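Local coordinates for xylooligosaccharide oxidase (Myceliophthora thermophila, PDB 5L6G), which catalyses the FAD-dependent oxidation of the C1 hydroxyl of xylooligosaccharides and related sugars to lactones, passing the electrons to oxygen to give hydrogen peroxide, at residues 270-275 with 321-326; 233-238 with 291-296; 136-141 with 148-153; 362-367 with 377-382. All coordinates share one frame; numbering follows the deposited sequence.

The eight-stranded antiparallel sheet joins three of these contacts, and contact 3 belongs to the flavin-binding part. Contact 1 lies at the sugar pocket: Arg272 grips the xylose, with XYP C1 3.4 Å from FAD N5. Contact 2 touches contact 1, Met271 SD packing 3.4 Å from Tyr237 OH, with the two centres about 15 Å apart. The strand of contact 4 neighbours that of contact 1, Val273 N being 2.8 Å from Ile379 O in a probable hydrogen bond. Contact 3 reaches the flavin through Gly153; its nearest atoms are about 6 Å from those of contact 1. Contacts 2 and 4 thus place helices against the sheet, whereas 1 and 3 bound the active site.

Contact 1: residues 270-275 with 321-326; sequences NMRVLG and RHYAYS. With XYP (beta-D-xylopyranose), chain H.
Arg272 and Tyr325 are brought together by their first torsions. CG of Arg272 sits between its backbone N and carbonyl carbon (chi1 72°), and from there the chain runs extended to NE, carrying the guanidinium across to the loop after helix 316-322. CG of Tyr325 lies anti to its carbonyl carbon, and the ring comes from the opposite direction. The two flat groups meet edge to edge, nearly coplanar at 28°, with Arg272 NH2 4.1 Å from Tyr325 CE2; the charge therefore faces the rim of the ring and not its pi cloud. Tyr323 comes up to the same nitrogen obliquely, its CD1 4.2 Å from Arg272 NH2, while its hydroxyl bonds to Gly284 O and its ring stacks with Phe171.

The guanidinium also binds the sugar. Arg272 NH1 donates to xylose O2 at 2.8 Å, in the guanidinium plane but bent, with an N-H...O angle of 139°. A water extends the grip: it accepts from Arg272 NH2 at 2.9 Å, donates to Tyr323 O at 2.8 Å and lies 2.7 Å from xylose O3, to which it is also hydrogen-bonded. NE is held by Gln283 OE1, which helps fix the rotation of the whole group. A leucine in place of Arg272 would probably leave xylose O2 without this charged donor and the bridging water without one of its anchors.

Thr154, Glu412 and Tyr451 also hydrogen-bond the xylose, and this is the substrate pocket of an FAD-linked oligosaccharide oxidase, with the sugar held against the flavin.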
# COMPACT_ATOMS: atom_id res chain seq x y z
N ASN A 270 8.43 0.45 -15.77
CA ASN A 270 7.67 0.10 -14.58
C ASN A 270 6.49 -0.67 -15.10
O ASN A 270 5.78 -0.18 -15.98
CB ASN A 270 7.17 1.35 -13.86
CG ASN A 270 8.28 2.22 -13.37
OD1 ASN A 270 8.67 2.13 -12.21
ND2 ASN A 270 8.85 3.04 -14.28
N MET A 271 6.31 -1.89 -14.61
CA MET A 271 5.43 -2.83 -15.30
C MET A 271 4.85 -3.87 -14.35
O MET A 271 5.43 -4.16 -13.33
CB MET A 271 6.16 -3.53 -16.42
CG MET A 271 5.28 -4.22 -17.44
SD MET A 271 6.15 -4.65 -18.96
CE MET A 271 7.61 -5.48 -18.31
N ARG A 272 3.68 -4.39 -14.72
CA ARG A 272 3.02 -5.46 -14.01
C ARG A 272 2.20 -6.31 -14.99
O ARG A 272 1.87 -5.87 -16.08
CB ARG A 272 2.07 -4.87 -12.99
CG ARG A 272 0.82 -4.23 -13.62
CD ARG A 272 0.10 -3.35 -12.60
NE ARG A 272 -1.12 -2.78 -13.13
CZ ARG A 272 -1.89 -1.92 -12.47
NH1 ARG A 272 -1.55 -1.51 -11.26
NH2 ARG A 272 -2.98 -1.45 -13.05
N VAL A 273 1.90 -7.53 -14.57
CA VAL A 273 0.87 -8.32 -15.21
C VAL A 273 -0.43 -8.04 -14.48
O VAL A 273 -0.47 -8.12 -13.27
CB VAL A 273 1.16 -9.83 -15.09
CG1 VAL A 273 0.01 -10.64 -15.67
CG2 VAL A 273 2.46 -10.18 -15.80
N LEU A 274 -1.47 -7.68 -15.23
CA LEU A 274 -2.84 -7.69 -14.72
C LEU A 274 -3.54 -8.84 -15.39
O LEU A 274 -3.54 -8.94 -16.60
CB LEU A 274 -3.57 -6.40 -15.10
CG LEU A 274 -5.07 -6.37 -14.77
CD1 LEU A 274 -5.30 -6.51 -13.27
CD2 LEU A 274 -5.71 -5.10 -15.28
N GLY A 275 -4.13 -9.72 -14.59
CA GLY A 275 -4.87 -10.86 -15.09
C GLY A 275 -6.26 -10.83 -14.50
O GLY A 275 -6.44 -10.49 -13.34
N ARG A 321 -3.21 9.94 -14.25
CA ARG A 321 -4.64 9.75 -14.49
C ARG A 321 -4.92 8.46 -15.26
O ARG A 321 -5.91 7.78 -15.01
CB ARG A 321 -5.26 10.90 -15.27
CG ARG A 321 -5.23 12.24 -14.57
CD ARG A 321 -6.22 13.22 -15.18
NE ARG A 321 -5.84 13.65 -16.52
CZ ARG A 321 -4.92 14.58 -16.80
NH1 ARG A 321 -4.25 15.21 -15.83
NH2 ARG A 321 -4.66 14.89 -18.07
N HIS A 322 -4.03 8.13 -16.19
CA HIS A 322 -4.21 6.94 -17.01
C HIS A 322 -4.45 5.67 -16.18
O HIS A 322 -5.29 4.85 -16.54
CB HIS A 322 -2.99 6.70 -17.90
CG HIS A 322 -3.14 5.52 -18.80
ND1 HIS A 322 -3.81 5.58 -20.00
CD2 HIS A 322 -2.75 4.23 -18.65
CE1 HIS A 322 -3.82 4.38 -20.56
NE2 HIS A 322 -3.18 3.55 -19.76
N TYR A 323 -3.67 5.48 -15.12
CA TYR A 323 -3.80 4.29 -14.26
C TYR A 323 -4.58 4.54 -12.98
O TYR A 323 -4.62 3.68 -12.09
CB TYR A 323 -2.41 3.73 -13.93
CG TYR A 323 -1.77 3.00 -15.09
CD1 TYR A 323 -2.37 1.86 -15.62
CD2 TYR A 323 -0.57 3.44 -15.65
CE1 TYR A 323 -1.80 1.18 -16.69
CE2 TYR A 323 0.01 2.76 -16.71
CZ TYR A 323 -0.61 1.64 -17.22
OH TYR A 323 -0.07 0.93 -18.27
N ALA A 324 -5.20 5.72 -12.88
CA ALA A 324 -5.92 6.12 -11.68
C ALA A 324 -7.28 5.43 -11.61
O ALA A 324 -7.72 5.06 -10.52
CB ALA A 324 -6.10 7.63 -11.67
N TYR A 325 -7.94 5.29 -12.76
CA TYR A 325 -9.25 4.61 -12.84
C TYR A 325 -10.26 5.28 -11.91
O TYR A 325 -10.96 4.63 -11.12
CB TYR A 325 -9.13 3.10 -12.54
CG TYR A 325 -8.17 2.35 -13.44
CD1 TYR A 325 -8.21 2.50 -14.82
CD2 TYR A 325 -7.24 1.46 -12.90
CE1 TYR A 325 -7.33 1.80 -15.64
CE2 TYR A 325 -6.36 0.77 -13.72
CZ TYR A 325 -6.41 0.94 -15.08
OH TYR A 325 -5.54 0.23 -15.88
N SER A 326 -10.33 6.59 -12.03
CA SER A 326 -11.10 7.43 -11.14
C SER A 326 -11.33 8.72 -11.90
O SER A 326 -10.43 9.18 -12.62
CB SER A 326 -10.32 7.67 -9.83
OG SER A 326 -10.82 8.77 -9.07
O1 XYP H . -2.21 -2.32 -6.82
C1 XYP H . -3.39 -1.53 -6.95
C2 XYP H . -3.65 -1.26 -8.43
C3 XYP H . -5.00 -0.60 -8.65
C4 XYP H . -6.10 -1.41 -7.96
C5 XYP H . -5.75 -1.66 -6.49
O2 XYP H . -2.61 -0.40 -8.91
O3 XYP H . -5.25 -0.40 -10.05
O4 XYP H . -7.33 -0.68 -8.00
O5 XYP H . -4.46 -2.24 -6.35
O HOH W 1 -3.72 1.06 -11.79

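Contact 2: residues 233-238 with 291-296; sequences NVTSYE and SALKTA. With NAG (2-acetamido-2-deoxy-beta-D-glucopyranose), chain E.
Leu293, the residue that meets Thr235 and Tyr237, sits in a helical turn whose shortest backbone bond is Ala296 N to Ala292 O at 3.0 Å. On the strand side the polar end is also spoken for: Thr235 OG1 is hydrogen-bonded to Gly288 O, which leaves the methyl, CG2, to face the helix.

Across the interface everything is carbon on carbon. CG of Leu293 stands anti to the backbone N (chi1 164°), sending both methyls down onto the strand, where they divide the work. CD1 lies over one face of the Tyr237 ring, offset toward its rim, 3.8 Å from the centroid and 23° off the ring normal, a CH-pi contact. CD2 goes to the root of the same ring, 3.4 Å from Tyr237 CD1, and also reaches Thr235 CG2 at 3.6 Å. One branched side chain thus bridges two residues spaced two apart along the strand, whose side chains project from the same side of the sheet. The ring is turned up to meet it because Tyr237 CG stands between its own N and carbonyl carbon, chi1 60°.

Around this core, Tyr286 of the adjacent strand also touches Leu293, and Val311 of strand 308-314 lies against Thr235. At the start of the strand segment Asn233 carries an N-linked glycan, its ND2 covalently bonded to NAG C1 at 1.5 Å.

The chemistry implies that helix 290-304 is held to the sheet here by shape and by dispersion over an aromatic face, while the buried hydroxyl of Thr235 is satisfied from outside the pair.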
# COMPACT_ATOMS: atom_id res chain seq x y z
N ASN A 233 7.72 13.49 -19.84
CA ASN A 233 6.88 12.55 -20.59
C ASN A 233 6.97 11.14 -20.05
O ASN A 233 8.05 10.68 -19.69
CB ASN A 233 7.25 12.58 -22.07
CG ASN A 233 7.01 13.94 -22.68
OD1 ASN A 233 7.94 14.61 -23.12
ND2 ASN A 233 5.72 14.36 -22.68
N VAL A 234 5.83 10.47 -19.98
CA VAL A 234 5.76 9.06 -19.62
C VAL A 234 4.84 8.36 -20.64
O VAL A 234 3.92 8.97 -21.18
CB VAL A 234 5.24 8.83 -18.20
CG1 VAL A 234 6.19 9.49 -17.19
CG2 VAL A 234 3.82 9.36 -18.03
N THR A 235 5.12 7.10 -20.91
CA THR A 235 4.43 6.39 -21.96
C THR A 235 3.80 5.14 -21.38
O THR A 235 4.50 4.26 -20.89
CB THR A 235 5.42 6.04 -23.07
OG1 THR A 235 6.03 7.25 -23.55
CG2 THR A 235 4.70 5.32 -24.23
N SER A 236 2.48 5.08 -21.38
CA SER A 236 1.79 3.87 -20.94
C SER A 236 1.70 2.92 -22.11
O SER A 236 1.74 3.34 -23.27
CB SER A 236 0.42 4.19 -20.37
OG SER A 236 -0.44 4.77 -21.33
N TYR A 237 1.61 1.64 -21.82
CA TYR A 237 1.52 0.63 -22.87
C TYR A 237 1.00 -0.66 -22.29
O TYR A 237 1.01 -0.86 -21.07
CB TYR A 237 2.90 0.39 -23.50
CG TYR A 237 3.94 -0.11 -22.51
CD1 TYR A 237 4.64 0.79 -21.70
CD2 TYR A 237 4.23 -1.47 -22.39
CE1 TYR A 237 5.58 0.34 -20.79
CE2 TYR A 237 5.17 -1.93 -21.48
CZ TYR A 237 5.85 -1.03 -20.69
OH TYR A 237 6.78 -1.45 -19.77
N GLU A 238 0.59 -1.55 -23.18
CA GLU A 238 0.10 -2.85 -22.80
C GLU A 238 0.68 -3.92 -23.70
O GLU A 238 1.04 -3.65 -24.86
CB GLU A 238 -1.43 -2.84 -22.89
CG GLU A 238 -2.06 -2.08 -21.77
CD GLU A 238 -3.48 -1.60 -22.03
OE1 GLU A 238 -4.18 -2.16 -22.90
OE2 GLU A 238 -3.89 -0.67 -21.30
N SER A 291 9.21 6.31 -28.62
CA SER A 291 10.31 5.71 -29.38
C SER A 291 11.32 5.05 -28.44
O SER A 291 11.87 4.00 -28.76
CB SER A 291 11.00 6.74 -30.30
OG SER A 291 11.23 7.95 -29.61
N ALA A 292 11.55 5.66 -27.28
CA ALA A 292 12.48 5.12 -26.30
C ALA A 292 11.91 3.83 -25.70
O ALA A 292 12.63 2.84 -25.53
CB ALA A 292 12.79 6.15 -25.23
N LEU A 293 10.62 3.84 -25.39
CA LEU A 293 9.93 2.63 -24.92
C LEU A 293 10.07 1.48 -25.93
O LEU A 293 10.44 0.36 -25.55
CB LEU A 293 8.45 2.91 -24.68
CG LEU A 293 7.56 1.66 -24.57
CD1 LEU A 293 7.95 0.87 -23.33
CD2 LEU A 293 6.09 2.02 -24.55
N LYS A 294 9.75 1.75 -27.19
CA LYS A 294 9.73 0.71 -28.21
C LYS A 294 11.07 -0.00 -28.27
O LYS A 294 11.14 -1.23 -28.33
CB LYS A 294 9.36 1.30 -29.58
CG LYS A 294 7.91 1.74 -29.72
CD LYS A 294 7.68 2.43 -31.06
CE LYS A 294 6.26 2.97 -31.18
NZ LYS A 294 5.27 1.88 -31.45
N THR A 295 12.14 0.78 -28.24
CA THR A 295 13.50 0.26 -28.25
C THR A 295 13.78 -0.56 -26.98
O THR A 295 14.34 -1.65 -27.03
CB THR A 295 14.52 1.42 -28.39
OG1 THR A 295 14.29 2.12 -29.62
CG2 THR A 295 15.96 0.90 -28.38
N ALA A 296 13.35 -0.03 -25.85
CA ALA A 296 13.57 -0.67 -24.55
C ALA A 296 12.82 -2.00 -24.39
O ALA A 296 13.31 -2.92 -23.74
CB ALA A 296 13.18 0.29 -23.44
C1 NAG E . 5.21 15.64 -23.16
C2 NAG E . 3.88 15.62 -23.93
C3 NAG E . 3.29 17.02 -24.12
C4 NAG E . 3.23 17.76 -22.79
C5 NAG E . 4.63 17.77 -22.18
C6 NAG E . 4.67 18.46 -20.82
C7 NAG E . 3.28 13.92 -25.60
C8 NAG E . 3.57 13.34 -26.96
N2 NAG E . 4.04 14.94 -25.21
O3 NAG E . 1.99 16.93 -24.68
O4 NAG E . 2.76 19.09 -22.94
O5 NAG E . 5.04 16.43 -22.00
O6 NAG E . 5.88 18.13 -20.16
O7 NAG E . 2.38 13.43 -24.91

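Contact 3: residues 136-141 with 148-153; sequences GHIATV and RAFSHG. With FAD (flavin-adenine dinucleotide), chain D.
In the PCMH-type FAD-binding domain, Ile138 and Ala139 of helix 135-146 pack on Phe150 and His152, in the chain that leads from strand 148-149 to the flavin. Ile138 touches with its branch methyl, CG2, 3.5 Å from Phe150 CE2 and approaching the ring at a slant. Ala139 presents CB to the edge of the imidazole, 3.7 Å from His152 NE2.

The two aromatic groups also meet each other. His152 turns CD2 over one face of the Phe150 ring, toward its rim, while Phe150 CD1 lies in the plane of the imidazole at its edge. On the other side of that imidazole ring, ND1 donates to Gly153 O at 3.0 Å, nearly straight at 171°, in the carbonyl plane and on a lone pair. That bond, with Ala139 CB against the NE2-CE1 edge, fixes the ring's rotation; chi1 of 53° places CG between the backbone N and carbonyl carbon, from where the ring reaches both Ala139 CB and, through ND1, Gly153 O. Gly153, without a side chain, brings CA to 3.4 Å from FAD O4. Farther back, a water joins helix and strand by donating to Ala139 O at 2.8 Å and to Arg148 O at 2.9 Å.

Were His152 replaced by an alanine, Gly153 O would probably lose its ND1 donor, and a gap would be likely to open beside Ala139 and over the Phe150 face.

Among its neighbours, Phe150 stacks on Phe225 of strand 219-229 and His152 touches His163 of helix 160-165. Helix 135-146 itself rests Ile138 on Val118 of strand 118-120 and Ala139 on Met317 of helix 316-322.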
# COMPACT_ATOMS: atom_id res chain seq x y z
N GLY A 136 -3.69 11.56 -4.95
CA GLY A 136 -4.03 12.40 -6.08
C GLY A 136 -3.81 13.88 -5.81
O GLY A 136 -3.33 14.62 -6.66
N HIS A 137 -4.15 14.29 -4.60
CA HIS A 137 -3.92 15.66 -4.16
C HIS A 137 -2.43 15.97 -4.06
O HIS A 137 -1.99 17.03 -4.50
CB HIS A 137 -4.60 15.89 -2.81
CG HIS A 137 -4.39 17.27 -2.25
ND1 HIS A 137 -4.74 18.42 -2.94
CD2 HIS A 137 -3.85 17.68 -1.09
CE1 HIS A 137 -4.45 19.47 -2.20
NE2 HIS A 137 -3.92 19.04 -1.07
N ILE A 138 -1.68 15.04 -3.46
CA ILE A 138 -0.25 15.23 -3.29
C ILE A 138 0.40 15.38 -4.67
O ILE A 138 1.13 16.34 -4.93
CB ILE A 138 0.38 14.05 -2.54
CG1 ILE A 138 -0.17 13.99 -1.12
CG2 ILE A 138 1.90 14.19 -2.53
CD1 ILE A 138 0.08 12.70 -0.40
N ALA A 139 0.10 14.42 -5.55
CA ALA A 139 0.67 14.41 -6.88
C ALA A 139 0.33 15.71 -7.63
O ALA A 139 1.18 16.29 -8.31
CB ALA A 139 0.17 13.21 -7.65
N THR A 140 -0.90 16.18 -7.49
CA THR A 140 -1.33 17.40 -8.17
C THR A 140 -0.56 18.62 -7.68
O THR A 140 -0.02 19.42 -8.48
CB THR A 140 -2.84 17.62 -7.95
OG1 THR A 140 -3.55 16.52 -8.53
CG2 THR A 140 -3.31 18.94 -8.57
N VAL A 141 -0.50 18.76 -6.37
CA VAL A 141 0.19 19.91 -5.79
C VAL A 141 1.66 19.91 -6.18
O VAL A 141 2.18 20.95 -6.60
CB VAL A 141 0.04 19.97 -4.26
CG1 VAL A 141 0.89 21.11 -3.71
CG2 VAL A 141 -1.42 20.18 -3.87
N ARG A 148 7.31 18.52 -9.49
CA ARG A 148 7.97 17.51 -8.67
C ARG A 148 7.03 16.36 -8.47
O ARG A 148 5.83 16.45 -8.76
CB ARG A 148 8.34 18.09 -7.30
CG ARG A 148 9.16 19.36 -7.36
CD ARG A 148 10.50 19.12 -8.04
NE ARG A 148 11.38 18.27 -7.23
CZ ARG A 148 12.69 18.15 -7.41
NH1 ARG A 148 13.32 18.81 -8.40
NH2 ARG A 148 13.39 17.36 -6.61
N ALA A 149 7.59 15.26 -7.98
CA ALA A 149 6.81 14.09 -7.63
C ALA A 149 7.58 13.27 -6.62
O ALA A 149 8.77 13.47 -6.41
CB ALA A 149 6.54 13.24 -8.86
N PHE A 150 6.87 12.34 -5.98
CA PHE A 150 7.54 11.20 -5.38
C PHE A 150 6.90 9.90 -5.85
O PHE A 150 5.89 9.92 -6.60
CB PHE A 150 7.72 11.32 -3.86
CG PHE A 150 6.47 11.30 -3.03
CD1 PHE A 150 5.89 10.10 -2.63
CD2 PHE A 150 5.94 12.49 -2.54
CE1 PHE A 150 4.77 10.09 -1.82
CE2 PHE A 150 4.83 12.49 -1.72
CZ PHE A 150 4.24 11.29 -1.35
N SER A 151 7.52 8.78 -5.51
CA SER A 151 7.02 7.49 -5.98
C SER A 151 5.89 6.98 -5.08
O SER A 151 6.09 6.78 -3.90
CB SER A 151 8.16 6.48 -6.00
OG SER A 151 7.79 5.33 -6.74
N HIS A 152 4.71 6.77 -5.65
CA HIS A 152 3.59 6.25 -4.88
C HIS A 152 2.65 5.41 -5.73
O HIS A 152 2.82 5.30 -6.94
CB HIS A 152 2.84 7.37 -4.16
CG HIS A 152 2.41 8.49 -5.06
ND1 HIS A 152 1.39 8.36 -5.99
CD2 HIS A 152 2.82 9.78 -5.14
CE1 HIS A 152 1.23 9.51 -6.62
NE2 HIS A 152 2.08 10.39 -6.12
N GLY A 153 1.64 4.85 -5.08
CA GLY A 153 0.71 3.97 -5.71
C GLY A 153 -0.21 4.69 -6.67
O GLY A 153 -0.20 5.91 -6.78
PA FAD D . -6.18 3.74 6.25
O1A FAD D . -6.59 5.14 6.67
O2A FAD D . -7.25 2.70 6.26
O5B FAD D . -4.89 3.31 7.04
C5B FAD D . -4.22 2.06 6.84
C4B FAD D . -3.38 1.73 8.05
O4B FAD D . -2.41 2.75 8.25
C3B FAD D . -4.20 1.66 9.33
O3B FAD D . -3.61 0.73 10.22
C2B FAD D . -4.06 3.05 9.91
O2B FAD D . -4.32 3.12 11.30
C1B FAD D . -2.64 3.38 9.52
N9A FAD D . -2.45 4.83 9.42
C8A FAD D . -3.13 5.70 8.67
N7A FAD D . -2.67 6.96 8.87
C5A FAD D . -1.68 6.85 9.76
C6A FAD D . -0.80 7.79 10.43
N6A FAD D . -0.93 9.09 10.09
N1A FAD D . 0.07 7.30 11.33
C2A FAD D . 0.18 6.00 11.62
N3A FAD D . -0.61 5.06 11.03
C4A FAD D . -1.54 5.45 10.11
N1 FAD D . -1.18 0.07 -2.47
C2 FAD D . -0.02 0.05 -3.20
O2 FAD D . 1.06 -0.28 -2.64
N3 FAD D . -0.02 0.43 -4.50
C4 FAD D . -1.14 0.85 -5.14
O4 FAD D . -1.15 1.20 -6.36
C4X FAD D . -2.43 0.88 -4.42
N5 FAD D . -3.60 1.28 -4.98
C5X FAD D . -4.80 1.34 -4.28
C6 FAD D . -5.99 1.78 -4.86
C7 FAD D . -7.18 1.80 -4.11
C7M FAD D . -8.45 2.25 -4.78
C8 FAD D . -7.17 1.40 -2.66
C8M FAD D . -8.43 1.48 -1.79
C9 FAD D . -5.97 0.98 -2.10
C9A FAD D . -4.79 0.91 -2.85
N10 FAD D . -3.56 0.47 -2.30
C10 FAD D . -2.36 0.44 -3.02
C1' FAD D . -3.45 0.03 -0.91
C2' FAD D . -3.06 1.13 0.01
O2' FAD D . -1.65 1.34 -0.14
C3' FAD D . -3.33 0.63 1.42
O3' FAD D . -4.71 0.26 1.57
C4' FAD D . -2.98 1.74 2.41
O4' FAD D . -2.54 1.14 3.64
C5' FAD D . -4.17 2.64 2.61
O5' FAD D . -3.75 3.86 3.22
P FAD D . -4.88 4.79 3.82
O1P FAD D . -4.28 5.92 4.60
O2P FAD D . -5.87 5.14 2.76
O3P FAD D . -5.69 3.74 4.72
O HOH W 2 3.47 14.83 -8.77

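Contact 4: residues 362-367 with 377-382; sequences EYWIET and IIIDMY
Trp364 meets Ile377 and Ile379 in two kinds of contact, one over its indole face and one at the rim. The first is a CH-pi interaction. Ile377 CG2 sits over the six-membered ring, 4.2 Å from its centroid and 27° off the normal, so it is displaced toward the outer edge; its nearest carbon is Trp364 CH2 at 3.8 Å, with CZ2 only slightly farther at 3.9 Å. The second is plain apolar contact: Ile379 CD1 lies close to the indole plane, at the edge, 4.3 Å from Trp364 CZ3. The far end of one large ring system is therefore touched by two isoleucines, two residues apart on the strand, that point the same way.

Reach comes from the tryptophan. Its CG stands anti to the backbone N, with chi1 -169°, which throws the indole out from the helix and bridges the 9.6 Å between Trp364 CA and Ile377 CA.

Backbone bonds, the third kind, do not join the two segments. In the helix Glu366 N bonds to Glu362 O at 2.9 Å, and the helix widens into a pi-type turn at 364-367. The strand is tied to strand 269-275, Ile377 pairing with Gly275 and Ile379 with Val273, while the intervening Ile378 turns the other way, toward the xylose. Trp432 meets the indole edge to face, and Trp253 of helix 246-261 also packs on it.

With carbon the sole currency between the segments, the chemistry implies that helix 354-368 sits on the sheet by fit and dispersion, on the face opposite the one where Ile378 touches the beta-xylose.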
# COMPACT_ATOMS: atom_id res chain seq x y z
N GLU A 362 -2.41 -23.94 -13.08
CA GLU A 362 -3.54 -24.86 -13.09
C GLU A 362 -4.66 -24.25 -12.26
O GLU A 362 -5.81 -24.29 -12.63
CB GLU A 362 -3.16 -26.25 -12.57
CG GLU A 362 -2.29 -27.01 -13.57
CD GLU A 362 -1.96 -28.44 -13.16
OE1 GLU A 362 -2.72 -29.03 -12.35
OE2 GLU A 362 -0.94 -28.96 -13.67
N TYR A 363 -4.30 -23.64 -11.14
CA TYR A 363 -5.31 -22.99 -10.32
C TYR A 363 -5.99 -21.85 -11.09
O TYR A 363 -7.19 -21.66 -11.01
CB TYR A 363 -4.68 -22.46 -9.05
CG TYR A 363 -5.71 -22.23 -7.98
CD1 TYR A 363 -6.05 -23.25 -7.11
CD2 TYR A 363 -6.37 -21.01 -7.86
CE1 TYR A 363 -7.01 -23.06 -6.12
CE2 TYR A 363 -7.33 -20.80 -6.88
CZ TYR A 363 -7.65 -21.84 -6.01
OH TYR A 363 -8.58 -21.64 -5.01
N TRP A 364 -5.17 -21.09 -11.82
CA TRP A 364 -5.63 -19.94 -12.60
C TRP A 364 -6.66 -20.40 -13.61
O TRP A 364 -7.78 -19.89 -13.65
CB TRP A 364 -4.44 -19.30 -13.31
CG TRP A 364 -4.66 -17.96 -13.95
CD1 TRP A 364 -5.75 -17.51 -14.64
CD2 TRP A 364 -3.69 -16.93 -14.03
NE1 TRP A 364 -5.53 -16.23 -15.10
CE2 TRP A 364 -4.27 -15.85 -14.76
CE3 TRP A 364 -2.38 -16.79 -13.54
CZ2 TRP A 364 -3.58 -14.66 -14.99
CZ3 TRP A 364 -1.70 -15.60 -13.78
CH2 TRP A 364 -2.31 -14.55 -14.51
N ILE A 365 -6.29 -21.41 -14.38
CA ILE A 365 -7.08 -21.83 -15.52
C ILE A 365 -8.29 -22.64 -15.09
O ILE A 365 -9.38 -22.41 -15.58
CB ILE A 365 -6.22 -22.59 -16.53
CG1 ILE A 365 -5.11 -21.68 -17.04
CG2 ILE A 365 -7.09 -23.11 -17.68
CD1 ILE A 365 -5.58 -20.39 -17.68
N GLU A 366 -8.13 -23.52 -14.12
CA GLU A 366 -9.17 -24.46 -13.76
C GLU A 366 -10.06 -24.01 -12.63
O GLU A 366 -11.17 -24.50 -12.49
CB GLU A 366 -8.57 -25.83 -13.39
CG GLU A 366 -7.73 -26.44 -14.50
CD GLU A 366 -8.53 -26.77 -15.74
OE1 GLU A 366 -9.78 -26.89 -15.68
OE2 GLU A 366 -7.90 -26.92 -16.80
N THR A 367 -9.57 -23.08 -11.80
CA THR A 367 -10.35 -22.60 -10.68
C THR A 367 -10.68 -21.12 -10.85
O THR A 367 -11.85 -20.75 -11.00
CB THR A 367 -9.64 -22.90 -9.34
OG1 THR A 367 -9.50 -24.32 -9.22
CG2 THR A 367 -10.46 -22.39 -8.16
N ILE A 377 -5.76 -10.57 -10.59
CA ILE A 377 -4.45 -10.76 -10.00
C ILE A 377 -3.49 -9.74 -10.63
O ILE A 377 -3.48 -9.53 -11.84
CB ILE A 377 -3.92 -12.20 -10.17
CG1 ILE A 377 -2.56 -12.36 -9.48
CG2 ILE A 377 -3.79 -12.60 -11.63
CD1 ILE A 377 -2.11 -13.81 -9.39
N ILE A 378 -2.70 -9.09 -9.78
CA ILE A 378 -1.63 -8.24 -10.27
C ILE A 378 -0.32 -8.89 -9.86
O ILE A 378 -0.17 -9.31 -8.73
CB ILE A 378 -1.75 -6.82 -9.71
CG1 ILE A 378 -2.89 -6.09 -10.40
CG2 ILE A 378 -0.44 -6.06 -9.89
CD1 ILE A 378 -3.11 -4.68 -9.88
N ILE A 379 0.61 -9.01 -10.80
CA ILE A 379 1.95 -9.46 -10.50
C ILE A 379 2.85 -8.31 -10.89
O ILE A 379 3.05 -8.05 -12.08
CB ILE A 379 2.35 -10.74 -11.29
CG1 ILE A 379 1.31 -11.84 -11.12
CG2 ILE A 379 3.72 -11.25 -10.83
CD1 ILE A 379 1.23 -12.78 -12.29
N ASP A 380 3.38 -7.61 -9.90
CA ASP A 380 4.22 -6.45 -10.18
C ASP A 380 5.62 -6.91 -10.51
O ASP A 380 6.15 -7.80 -9.83
CB ASP A 380 4.28 -5.53 -8.96
CG ASP A 380 3.00 -4.78 -8.75
OD1 ASP A 380 2.51 -4.14 -9.69
OD2 ASP A 380 2.50 -4.77 -7.63
N MET A 381 6.22 -6.31 -11.53
CA MET A 381 7.64 -6.49 -11.78
C MET A 381 8.38 -5.66 -10.73
O MET A 381 8.61 -4.48 -10.89
CB MET A 381 8.03 -6.08 -13.22
CG MET A 381 7.26 -6.80 -14.29
SD MET A 381 7.42 -8.61 -14.37
CE MET A 381 5.98 -9.12 -13.45
N TYR A 382 8.76 -6.30 -9.64
CA TYR A 382 9.07 -5.62 -8.39
C TYR A 382 10.57 -5.49 -8.15
O TYR A 382 11.07 -4.43 -7.78
CB TYR A 382 8.38 -6.40 -7.27
CG TYR A 382 8.66 -5.94 -5.86
CD1 TYR A 382 9.76 -6.44 -5.16
CD2 TYR A 382 7.84 -5.05 -5.22
CE1 TYR A 382 10.03 -6.05 -3.88
CE2 TYR A 382 8.08 -4.65 -3.92
CZ TYR A 382 9.18 -5.15 -3.26
OH TYR A 382 9.43 -4.75 -1.98